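Long-range contacts in tyrosine phosphatase (Orf virus, PDB 5NCR), which acts as a homodimeric tyrosine phosphatase of the dual-specificity family with triple substrate specificity, probably also dephosphorylating phosphoserine in proteins: residues E41-V46 and P107-S112; N60-K65 and V116-A121; Y126-R131 and F144-K149. The protein carries 2 engineered substitutions. All blocks are in the same frame, centred on the assembly; numbering follows the deposited sequence.

Contact 1. Residues E41-V46 and P107-S112; sequences EDARAV and PTLVHS. Engineered in segment 107-112: Ser-112 (natural residue Cys). With PO4 (phosphate ion), chain D.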
loop_
_atom_site.group_PDB
_atom_site.type_symbol
_atom_site.label_atom_id
_atom_site.label_comp_id
_atom_site.label_asym_id
_atom_site.label_seq_id
_atom_site.Cartn_x
_atom_site.Cartn_y
_atom_site.Cartn_z
ATOM N N GLU B 41 -16.576 0.577 27.307
ATOM C CA GLU B 41 -17.963 1.049 27.358
ATOM C C GLU B 41 -18.931 -0.029 26.862
ATOM O O GLU B 41 -19.972 -0.235 27.486
ATOM C CB GLU B 41 -18.116 2.352 26.543
ATOM C CG GLU B 41 -17.326 3.519 27.119
ATOM C CD GLU B 41 -16.335 4.297 26.260
ATOM O OE1 GLU B 41 -16.478 4.342 25.013
ATOM O OE2 GLU B 41 -15.436 4.925 26.865
ATOM N N ASP B 42 -18.571 -0.742 25.765
ATOM C CA ASP B 42 -19.402 -1.818 25.223
ATOM C C ASP B 42 -19.418 -3.013 26.169
ATOM O O ASP B 42 -20.477 -3.610 26.402
ATOM C CB ASP B 42 -18.908 -2.228 23.810
ATOM C CG ASP B 42 -18.901 -1.096 22.793
ATOM O OD1 ASP B 42 -19.988 -0.532 22.522
ATOM O OD2 ASP B 42 -17.816 -0.788 22.255
ATOM N N ALA B 43 -18.243 -3.345 26.740
ATOM C CA ALA B 43 -18.106 -4.459 27.698
ATOM C C ALA B 43 -18.945 -4.194 28.941
ATOM O O ALA B 43 -19.652 -5.096 29.381
ATOM C CB ALA B 43 -16.649 -4.660 28.090
ATOM N N ARG B 44 -18.909 -2.949 29.466
ATOM C CA ARG B 44 -19.672 -2.514 30.646
ATOM C C ARG B 44 -21.173 -2.660 30.430
ATOM O O ARG B 44 -21.881 -3.067 31.352
ATOM C CB ARG B 44 -19.328 -1.067 31.012
ATOM C CG ARG B 44 -18.186 -0.959 32.022
ATOM C CD ARG B 44 -18.074 0.434 32.627
ATOM N NE ARG B 44 -17.780 1.457 31.619
ATOM C CZ ARG B 44 -16.557 1.827 31.251
ATOM N NH1 ARG B 44 -15.489 1.271 31.815
ATOM N NH2 ARG B 44 -16.390 2.761 30.326
ATOM N N ALA B 45 -21.649 -2.330 29.211
ATOM C CA ALA B 45 -23.059 -2.424 28.825
ATOM C C ALA B 45 -23.523 -3.886 28.829
ATOM O O ALA B 45 -24.606 -4.167 29.335
ATOM C CB ALA B 45 -23.284 -1.781 27.457
ATOM N N VAL B 46 -22.694 -4.810 28.313
ATOM C CA VAL B 46 -22.960 -6.264 28.304
ATOM C C VAL B 46 -23.126 -6.757 29.758
ATOM O O VAL B 46 -24.141 -7.371 30.088
ATOM C CB VAL B 46 -21.859 -7.084 27.543
ATOM C CG1 VAL B 46 -22.117 -8.593 27.623
ATOM C CG2 VAL B 46 -21.735 -6.645 26.085
ATOM N N PRO B 107 -22.403 -15.484 20.179
ATOM C CA PRO B 107 -22.048 -14.055 20.029
ATOM C C PRO B 107 -20.951 -13.687 21.014
ATOM O O PRO B 107 -21.043 -13.984 22.217
ATOM C CB PRO B 107 -23.366 -13.329 20.324
ATOM C CG PRO B 107 -24.438 -14.382 20.107
ATOM C CD PRO B 107 -23.806 -15.645 20.609
ATOM N N THR B 108 -19.844 -13.167 20.466
ATOM C CA THR B 108 -18.639 -12.868 21.221
ATOM C C THR B 108 -18.220 -11.432 21.055
ATOM O O THR B 108 -18.188 -10.923 19.938
ATOM C CB THR B 108 -17.526 -13.836 20.789
ATOM O OG1 THR B 108 -17.977 -15.160 21.042
ATOM C CG2 THR B 108 -16.169 -13.569 21.484
ATOM N N LEU B 109 -17.863 -10.798 22.180
ATOM C CA LEU B 109 -17.344 -9.444 22.185
ATOM C C LEU B 109 -15.852 -9.426 22.570
ATOM O O LEU B 109 -15.497 -9.727 23.703
ATOM C CB LEU B 109 -18.190 -8.544 23.124
ATOM C CG LEU B 109 -17.699 -7.090 23.251
ATOM C CD1 LEU B 109 -17.803 -6.312 21.919
ATOM C CD2 LEU B 109 -18.370 -6.389 24.403
ATOM N N VAL B 110 -14.994 -9.029 21.625
ATOM C CA VAL B 110 -13.564 -8.858 21.836
ATOM C C VAL B 110 -13.391 -7.379 22.190
ATOM O O VAL B 110 -13.813 -6.496 21.433
ATOM C CB VAL B 110 -12.730 -9.259 20.598
ATOM C CG1 VAL B 110 -11.230 -9.195 20.904
ATOM C CG2 VAL B 110 -13.124 -10.646 20.090
ATOM N N HIS B 111 -12.824 -7.107 23.374
ATOM C CA HIS B 111 -12.712 -5.713 23.810
ATOM C C HIS B 111 -11.418 -5.409 24.564
ATOM O O HIS B 111 -10.749 -6.298 25.100
ATOM C CB HIS B 111 -13.956 -5.302 24.643
ATOM C CG HIS B 111 -13.991 -5.969 25.981
ATOM N ND1 HIS B 111 -13.392 -5.390 27.098
ATOM C CD2 HIS B 111 -14.472 -7.187 26.331
ATOM C CE1 HIS B 111 -13.562 -6.254 28.088
ATOM N NE2 HIS B 111 -14.228 -7.338 27.684
ATOM N N SER B 112 -11.085 -4.114 24.585
ATOM C CA SER B 112 -9.958 -3.501 25.287
ATOM C C SER B 112 -10.422 -2.072 25.542
ATOM O O SER B 112 -11.390 -1.660 24.941
ATOM C CB SER B 112 -8.663 -3.590 24.475
ATOM O OG SER B 112 -8.841 -3.119 23.156
HETATM P P PO4 D . -6.858 -0.182 23.320
HETATM O O1 PO4 D . -6.892 0.485 24.771
HETATM O O2 PO4 D . -6.212 0.825 22.267
HETATM O O3 PO4 D . -8.335 -0.568 22.853
HETATM O O4 PO4 D . -6.047 -1.450 23.347
#

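Contact 2. Residues N60-K65 and V116-A121; sequences NMTMSK and VNRSGA. With PO4 (phosphate ion), chain D; SO4 (sulfate ion), chain E.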
loop_
_atom_site.group_PDB
_atom_site.type_symbol
_atom_site.label_atom_id
_atom_site.label_comp_id
_atom_site.label_asym_id
_atom_site.label_seq_id
_atom_site.Cartn_x
_atom_site.Cartn_y
_atom_site.Cartn_z
ATOM N N ASN B 60 -11.580 -10.370 26.963
ATOM C CA ASN B 60 -11.021 -9.220 27.664
ATOM C C ASN B 60 -9.529 -9.112 27.470
ATOM O O ASN B 60 -8.757 -9.914 28.000
ATOM C CB ASN B 60 -11.395 -9.274 29.151
ATOM C CG ASN B 60 -10.824 -8.152 29.977
ATOM O OD1 ASN B 60 -10.492 -7.080 29.478
ATOM N ND2 ASN B 60 -10.743 -8.361 31.269
ATOM N N MET B 61 -9.114 -8.088 26.755
ATOM C CA MET B 61 -7.698 -7.907 26.486
ATOM C C MET B 61 -7.083 -6.738 27.223
ATOM O O MET B 61 -6.085 -6.172 26.795
ATOM C CB MET B 61 -7.481 -7.854 25.000
ATOM C CG MET B 61 -7.794 -9.178 24.403
ATOM S SD MET B 61 -7.864 -9.045 22.677
ATOM C CE MET B 61 -6.132 -9.345 22.284
ATOM N N THR B 62 -7.607 -6.464 28.396
ATOM C CA THR B 62 -7.145 -5.392 29.272
ATOM C C THR B 62 -6.440 -6.057 30.431
ATOM O O THR B 62 -6.541 -7.267 30.574
ATOM C CB THR B 62 -8.392 -4.538 29.634
ATOM O OG1 THR B 62 -8.796 -3.803 28.463
ATOM C CG2 THR B 62 -8.225 -3.599 30.823
ATOM N N MET B 63 -5.760 -5.277 31.266
ATOM C CA MET B 63 -5.042 -5.773 32.435
ATOM C C MET B 63 -5.955 -6.178 33.575
ATOM O O MET B 63 -5.622 -7.122 34.297
ATOM C CB MET B 63 -4.014 -4.731 32.917
ATOM C CG MET B 63 -2.848 -4.519 31.930
ATOM S SD MET B 63 -1.869 -5.992 31.650
ATOM C CE MET B 63 -1.161 -6.217 33.290
ATOM N N SER B 64 -7.088 -5.471 33.744
ATOM C CA SER B 64 -8.052 -5.691 34.825
ATOM C C SER B 64 -9.059 -6.776 34.517
ATOM O O SER B 64 -9.745 -6.722 33.487
ATOM C CB SER B 64 -8.778 -4.394 35.192
ATOM O OG SER B 64 -8.025 -3.590 36.085
ATOM N N LYS B 65 -9.172 -7.744 35.443
ATOM C CA LYS B 65 -10.125 -8.850 35.367
ATOM C C LYS B 65 -11.476 -8.343 35.900
ATOM O O LYS B 65 -11.514 -7.337 36.607
ATOM C CB LYS B 65 -9.614 -10.036 36.218
ATOM C CG LYS B 65 -10.278 -11.378 35.932
ATOM C CD LYS B 65 -10.216 -12.312 37.137
ATOM C CE LYS B 65 -11.397 -13.263 37.179
ATOM N NZ LYS B 65 -11.094 -14.502 37.945
ATOM N N VAL B 116 -9.417 -0.070 20.360
ATOM C CA VAL B 116 -8.562 0.282 19.229
ATOM C C VAL B 116 -7.424 -0.703 18.969
ATOM O O VAL B 116 -7.388 -1.292 17.887
ATOM C CB VAL B 116 -8.020 1.748 19.350
ATOM C CG1 VAL B 116 -7.029 2.083 18.221
ATOM C CG2 VAL B 116 -9.154 2.770 19.413
ATOM N N ASN B 117 -6.472 -0.831 19.912
ATOM C CA ASN B 117 -5.244 -1.569 19.661
ATOM C C ASN B 117 -5.205 -3.046 20.059
ATOM O O ASN B 117 -4.928 -3.859 19.194
ATOM C CB ASN B 117 -4.065 -0.844 20.285
ATOM C CG ASN B 117 -3.839 0.507 19.673
ATOM O OD1 ASN B 117 -3.834 1.496 20.372
ATOM N ND2 ASN B 117 -3.656 0.612 18.382
ATOM N N ARG B 118 -5.441 -3.394 21.329
ATOM C CA ARG B 118 -5.369 -4.808 21.754
ATOM C C ARG B 118 -6.466 -5.645 21.111
ATOM O O ARG B 118 -6.163 -6.624 20.423
ATOM C CB ARG B 118 -5.336 -4.925 23.289
ATOM C CG ARG B 118 -4.105 -4.227 23.880
ATOM C CD ARG B 118 -4.220 -3.929 25.346
ATOM N NE ARG B 118 -5.037 -2.752 25.609
ATOM C CZ ARG B 118 -5.318 -2.280 26.819
ATOM N NH1 ARG B 118 -4.829 -2.872 27.900
ATOM N NH2 ARG B 118 -6.097 -1.223 26.959
ATOM N N SER B 119 -7.712 -5.180 21.228
ATOM C CA SER B 119 -8.873 -5.829 20.630
ATOM C C SER B 119 -8.853 -5.688 19.113
ATOM O O SER B 119 -9.268 -6.619 18.419
ATOM C CB SER B 119 -10.168 -5.280 21.220
ATOM O OG SER B 119 -10.224 -3.875 21.032
ATOM N N GLY B 120 -8.403 -4.532 18.616
ATOM C CA GLY B 120 -8.252 -4.293 17.188
ATOM C C GLY B 120 -7.284 -5.313 16.583
ATOM O O GLY B 120 -7.572 -5.884 15.533
ATOM N N ALA B 121 -6.162 -5.622 17.290
ATOM C CA ALA B 121 -5.193 -6.623 16.815
ATOM C C ALA B 121 -5.809 -8.018 16.725
ATOM O O ALA B 121 -5.634 -8.705 15.723
ATOM C CB ALA B 121 -3.952 -6.632 17.700
HETATM P P PO4 D . -6.858 -0.182 23.320
HETATM O O1 PO4 D . -6.892 0.485 24.771
HETATM O O2 PO4 D . -6.212 0.825 22.267
HETATM O O3 PO4 D . -8.335 -0.568 22.853
HETATM O O4 PO4 D . -6.047 -1.450 23.347
HETATM S S SO4 E . -5.434 -1.103 30.894
HETATM O O1 SO4 E . -4.255 -0.605 31.627
HETATM O O2 SO4 E . -6.651 -0.826 31.672
HETATM O O3 SO4 E . -5.479 -0.406 29.590
HETATM O O4 SO4 E . -5.322 -2.553 30.690
#

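Contact 3. Residues Y126-R131 and F144-K149; sequences YVMHKR and FVYFLK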
loop_
_atom_site.group_PDB
_atom_site.type_symbol
_atom_site.label_atom_id
_atom_site.label_comp_id
_atom_site.label_asym_id
_atom_site.label_seq_id
_atom_site.Cartn_x
_atom_site.Cartn_y
_atom_site.Cartn_z
ATOM N N TYR B 126 -8.190 -12.194 13.398
ATOM C CA TYR B 126 -9.331 -13.067 13.129
ATOM C C TYR B 126 -9.912 -12.908 11.704
ATOM O O TYR B 126 -10.239 -13.906 11.060
ATOM C CB TYR B 126 -10.397 -12.897 14.204
ATOM C CG TYR B 126 -11.626 -13.733 13.926
ATOM C CD1 TYR B 126 -11.544 -15.113 13.820
ATOM C CD2 TYR B 126 -12.850 -13.136 13.662
ATOM C CE1 TYR B 126 -12.659 -15.881 13.488
ATOM C CE2 TYR B 126 -13.986 -13.899 13.382
ATOM C CZ TYR B 126 -13.884 -15.270 13.284
ATOM O OH TYR B 126 -15.000 -16.004 12.960
ATOM N N VAL B 127 -10.014 -11.672 11.223
ATOM C CA VAL B 127 -10.485 -11.370 9.873
ATOM C C VAL B 127 -9.501 -11.959 8.832
ATOM O O VAL B 127 -9.940 -12.550 7.848
ATOM C CB VAL B 127 -10.759 -9.859 9.690
ATOM C CG1 VAL B 127 -11.029 -9.537 8.221
ATOM C CG2 VAL B 127 -11.957 -9.417 10.560
ATOM N N MET B 128 -8.196 -11.853 9.089
ATOM C CA MET B 128 -7.143 -12.416 8.216
ATOM C C MET B 128 -7.230 -13.933 8.223
ATOM O O MET B 128 -7.291 -14.552 7.155
ATOM C CB MET B 128 -5.726 -11.968 8.652
ATOM C CG MET B 128 -5.411 -10.501 8.345
ATOM S SD MET B 128 -5.581 -9.990 6.596
ATOM C CE MET B 128 -4.332 -11.061 5.770
ATOM N N HIS B 129 -7.344 -14.524 9.423
ATOM C CA HIS B 129 -7.491 -15.965 9.608
ATOM C C HIS B 129 -8.723 -16.504 8.881
ATOM O O HIS B 129 -8.635 -17.538 8.222
ATOM C CB HIS B 129 -7.603 -16.301 11.092
ATOM C CG HIS B 129 -7.764 -17.762 11.344
ATOM N ND1 HIS B 129 -8.995 -18.305 11.689
ATOM C CD2 HIS B 129 -6.854 -18.756 11.259
ATOM C CE1 HIS B 129 -8.779 -19.601 11.837
ATOM N NE2 HIS B 129 -7.511 -19.916 11.591
ATOM N N LYS B 130 -9.861 -15.812 9.009
ATOM C CA LYS B 130 -11.107 -16.225 8.383
ATOM C C LYS B 130 -10.986 -16.229 6.858
ATOM O O LYS B 130 -11.400 -17.189 6.220
ATOM C CB LYS B 130 -12.265 -15.349 8.886
ATOM C CG LYS B 130 -13.604 -15.726 8.294
ATOM C CD LYS B 130 -14.768 -15.152 9.054
ATOM C CE LYS B 130 -16.049 -15.340 8.241
ATOM N NZ LYS B 130 -16.094 -14.500 7.002
ATOM N N ARG B 131 -10.366 -15.190 6.294
ATOM C CA ARG B 131 -10.132 -15.082 4.852
ATOM C C ARG B 131 -9.234 -16.210 4.347
ATOM O O ARG B 131 -9.565 -16.833 3.329
ATOM C CB ARG B 131 -9.531 -13.713 4.501
ATOM C CG ARG B 131 -9.362 -13.466 2.991
ATOM C CD ARG B 131 -10.681 -13.596 2.244
ATOM N NE ARG B 131 -10.540 -13.289 0.835
ATOM C CZ ARG B 131 -11.357 -12.482 0.176
ATOM N NH1 ARG B 131 -12.377 -11.904 0.801
ATOM N NH2 ARG B 131 -11.170 -12.252 -1.119
ATOM N N PHE B 144 -1.101 -9.417 1.191
ATOM C CA PHE B 144 -0.616 -8.047 1.396
ATOM C C PHE B 144 -1.717 -7.034 1.113
ATOM O O PHE B 144 -1.987 -6.167 1.937
ATOM C CB PHE B 144 0.655 -7.791 0.521
ATOM C CG PHE B 144 1.230 -6.384 0.564
ATOM C CD1 PHE B 144 0.520 -5.304 0.043
ATOM C CD2 PHE B 144 2.496 -6.146 1.096
ATOM C CE1 PHE B 144 1.052 -4.009 0.079
ATOM C CE2 PHE B 144 3.037 -4.854 1.107
ATOM C CZ PHE B 144 2.311 -3.797 0.605
ATOM N N VAL B 145 -2.344 -7.149 -0.050
ATOM C CA VAL B 145 -3.411 -6.262 -0.509
ATOM C C VAL B 145 -4.698 -6.477 0.340
ATOM O O VAL B 145 -5.391 -5.513 0.649
ATOM C CB VAL B 145 -3.661 -6.448 -2.029
ATOM C CG1 VAL B 145 -4.931 -5.722 -2.468
ATOM C CG2 VAL B 145 -2.459 -5.960 -2.844
ATOM N N TYR B 146 -5.008 -7.729 0.692
ATOM C CA TYR B 146 -6.186 -8.006 1.497
ATOM C C TYR B 146 -6.022 -7.366 2.876
ATOM O O TYR B 146 -6.981 -6.809 3.380
ATOM C CB TYR B 146 -6.503 -9.512 1.595
ATOM C CG TYR B 146 -7.773 -9.788 2.381
ATOM C CD1 TYR B 146 -9.029 -9.691 1.777
ATOM C CD2 TYR B 146 -7.728 -10.047 3.750
ATOM C CE1 TYR B 146 -10.206 -9.873 2.517
ATOM C CE2 TYR B 146 -8.895 -10.215 4.498
ATOM C CZ TYR B 146 -10.131 -10.125 3.878
ATOM O OH TYR B 146 -11.265 -10.307 4.637
ATOM N N PHE B 147 -4.797 -7.435 3.469
ATOM C CA PHE B 147 -4.521 -6.864 4.781
ATOM C C PHE B 147 -4.739 -5.343 4.691
ATOM O O PHE B 147 -5.385 -4.760 5.548
ATOM C CB PHE B 147 -3.079 -7.162 5.208
ATOM C CG PHE B 147 -2.779 -6.778 6.648
ATOM C CD1 PHE B 147 -2.551 -5.444 7.002
ATOM C CD2 PHE B 147 -2.648 -7.755 7.631
ATOM C CE1 PHE B 147 -2.252 -5.094 8.329
ATOM C CE2 PHE B 147 -2.409 -7.402 8.966
ATOM C CZ PHE B 147 -2.181 -6.078 9.302
ATOM N N LEU B 148 -4.192 -4.731 3.650
ATOM C CA LEU B 148 -4.299 -3.317 3.363
ATOM C C LEU B 148 -5.768 -2.849 3.253
ATOM O O LEU B 148 -6.166 -1.935 3.977
ATOM C CB LEU B 148 -3.520 -2.993 2.080
ATOM C CG LEU B 148 -3.555 -1.566 1.608
ATOM C CD1 LEU B 148 -2.994 -0.593 2.670
ATOM C CD2 LEU B 148 -2.843 -1.438 0.313
ATOM N N LYS B 149 -6.549 -3.488 2.375
ATOM C CA LYS B 149 -7.950 -3.171 2.105
ATOM C C LYS B 149 -8.786 -3.354 3.390
ATOM O O LYS B 149 -9.554 -2.466 3.721
ATOM C CB LYS B 149 -8.456 -4.057 0.956
ATOM C CG LYS B 149 -9.910 -3.882 0.534
ATOM C CD LYS B 149 -10.184 -4.683 -0.762
ATOM C CE LYS B 149 -11.565 -5.301 -0.855
ATOM N NZ LYS B 149 -12.575 -4.330 -1.340
HETATM O O HOH W 1 -12.259 -12.123 6.367
#

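Contact 1. Residues E41-V46 and P107-S112
Ala-43 sets its CB over the centre of the His-111 imidazole, 3.4 Å from the ring centroid and only 8° off the ring normal. All five ring atoms therefore sit at nearly the same distance from one methyl group, the nearest being ND1 and CE1, each 3.5 Å from Ala-43 CB. This is a CH-pi contact on one face of the ring. His-111 CG stands between the backbone N and the carbonyl carbon (chi1 70°), the position from which the ring lies under Ala-43.

Beside this pair, one methyl branch of Leu-109 does the touching. Its CD2 reaches the helix backbone at Ala-43 CA, 3.8 Å away, and meets Val-46 CG2 at the same distance of 3.8 Å. The Val-46 and Leu-109 side chains slide past each other in opposite directions, while Asp-42 adds its CB and carbonyl carbon to the surroundings of CD2. The atoms that touch are carbons, apart from the imidazole nitrogens.

Polar bonds lie in the second shell. His-111 NE2 is hydrogen-bonded to Tyr-66 OH, which should limit rotation of the imidazole beneath Ala-43. Asp-42 OD2 accepts from Ser-39 N at the start of the helix. Next along the chain, the engineered Ser-112, in place of the natural cysteine, points its CB away from the helix; its OG donates to phosphate O3 at 2.6 Å and is also bonded to Ser-119 OG. In related phosphatases the cysteine following this histidine is the nucleophile.

The axis of 41-46, part of helix 40-47, passes 9.0 Å from that of strand 108-111, their directions 142° apart. The strand lies between parallel strands 35-38 and 57-60; Leu-109 and His-111 face helix 40-47, whereas Thr-108 and Val-110 pack on helix 90-103, Val-110 also on helix 118-134.

Contact 2. Residues N60-K65 and V116-A121
Arg-118, the arginine of the phosphate-binding loop, packs its side chain against Met-61 and crosses Thr-62 at a slant, both in the loop that follows strand 57-60. The aliphatic part is the first to touch: CD lies 3.3 Å from Met-61 O, and the two CB atoms also meet. Met-61 in turn, its chain bent at chi3 (89°), brings CE to 3.3 Å from Arg-118 O, with SD beside Ser-119 CA. Each segment thus packs a side-chain carbon against a carbonyl oxygen of the other.

The guanidinium lies further out, with Thr-62 OG1 3.8 Å above its plane, offset toward the rim; that oxygen makes a weak hydrogen bond with Val-113 N. The two anions, both probably from the crystallisation liquor, occupy its edge. Arg-118 NE gives an almost straight bond to phosphate O4 at 2.8 Å (177°), and the backbone N of the same residue reaches that oxygen too. NH2 is shared between the ions, donating to phosphate O1 and to sulfate O3. NH1 holds sulfate O4, helped by Met-63 N at 2.8 Å from the same oxygen, and also bonds Leu-79 O. These bonds together fix the flat group in rotation.

The loop is braced from within. Asn-60 OD1 accepts from Thr-62 N in an Asx turn, and its ND2 donates in the amide plane to Ser-64 O at 2.9 Å. On the facing segment, Val-116 N and Asn-117 N donate to phosphate O3 and O2; just before it, Ala-114 N also bonds the phosphate.

Backbone N-H groups circling an anion, closed by an arginine that bonds it through both main chain and side chain, are typical of the HCX5R signature loop of cysteine-dependent protein phosphatases, here carrying serine for cysteine.

Contact 3. Residues Y126-R131 and F144-K149
Arg-131 lies over one face of the Tyr-146 ring, its CG 3.5 Å from the ring centroid and 12° off the normal, a CH-pi contact. Arg-131 CG is anti to the backbone N (chi1 -175°), and the bend at chi2 turns CD over the ring; further out, NH1 lies 3.4 Å from Tyr-146 CE1. The guanidinium and ring planes remain 37° apart rather than stacked flat.

Met-128 takes the edge of the same ring: its SD lies in the ring plane, 3.6 Å from Tyr-146 CD2. The same sulfur meets Phe-147 obliquely, 3.8 Å from CD2, so one thioether makes two Met-aromatic contacts. Val-127 crosses Tyr-146 at about a right angle, CG1 touching the OH. A water donates to Val-127 O (2.8 Å) and is also hydrogen-bonded to Tyr-146 OH.

Phe-147 continues onto Ile-172 and Val-176 of helix 165-177, while Phe-144 and Leu-148 pack on the second subunit. Between helices 118-134 and 140-158, methyl, methylene, sulfur, guanidinium face and rings make the contact, so dispersion should dominate; the one polar link is the water between Val-127 O and Tyr-146 OH.

How the contacts relate
Contact 1 is buried, whereas contacts 2 and 3 are partly so. Contacts 1 and 2 adjoin, centres 10 Å apart: His-111 O pairs with Met-61 N, and both reach the same phosphate, since strand 108-111 leads through the anion-binding loop into helix 118-134. Contact 3 uses that helix further along, with its centre 20 Å from that of contact 2 and on the other side of the chain's centre. The chemistry follows place: a methyl on an imidazole and branched aliphatic carbons beside the sheet, N-H groups converging on anions at the site, and sulfur, arginine methylenes and aromatic rings between helices near the dimer partner.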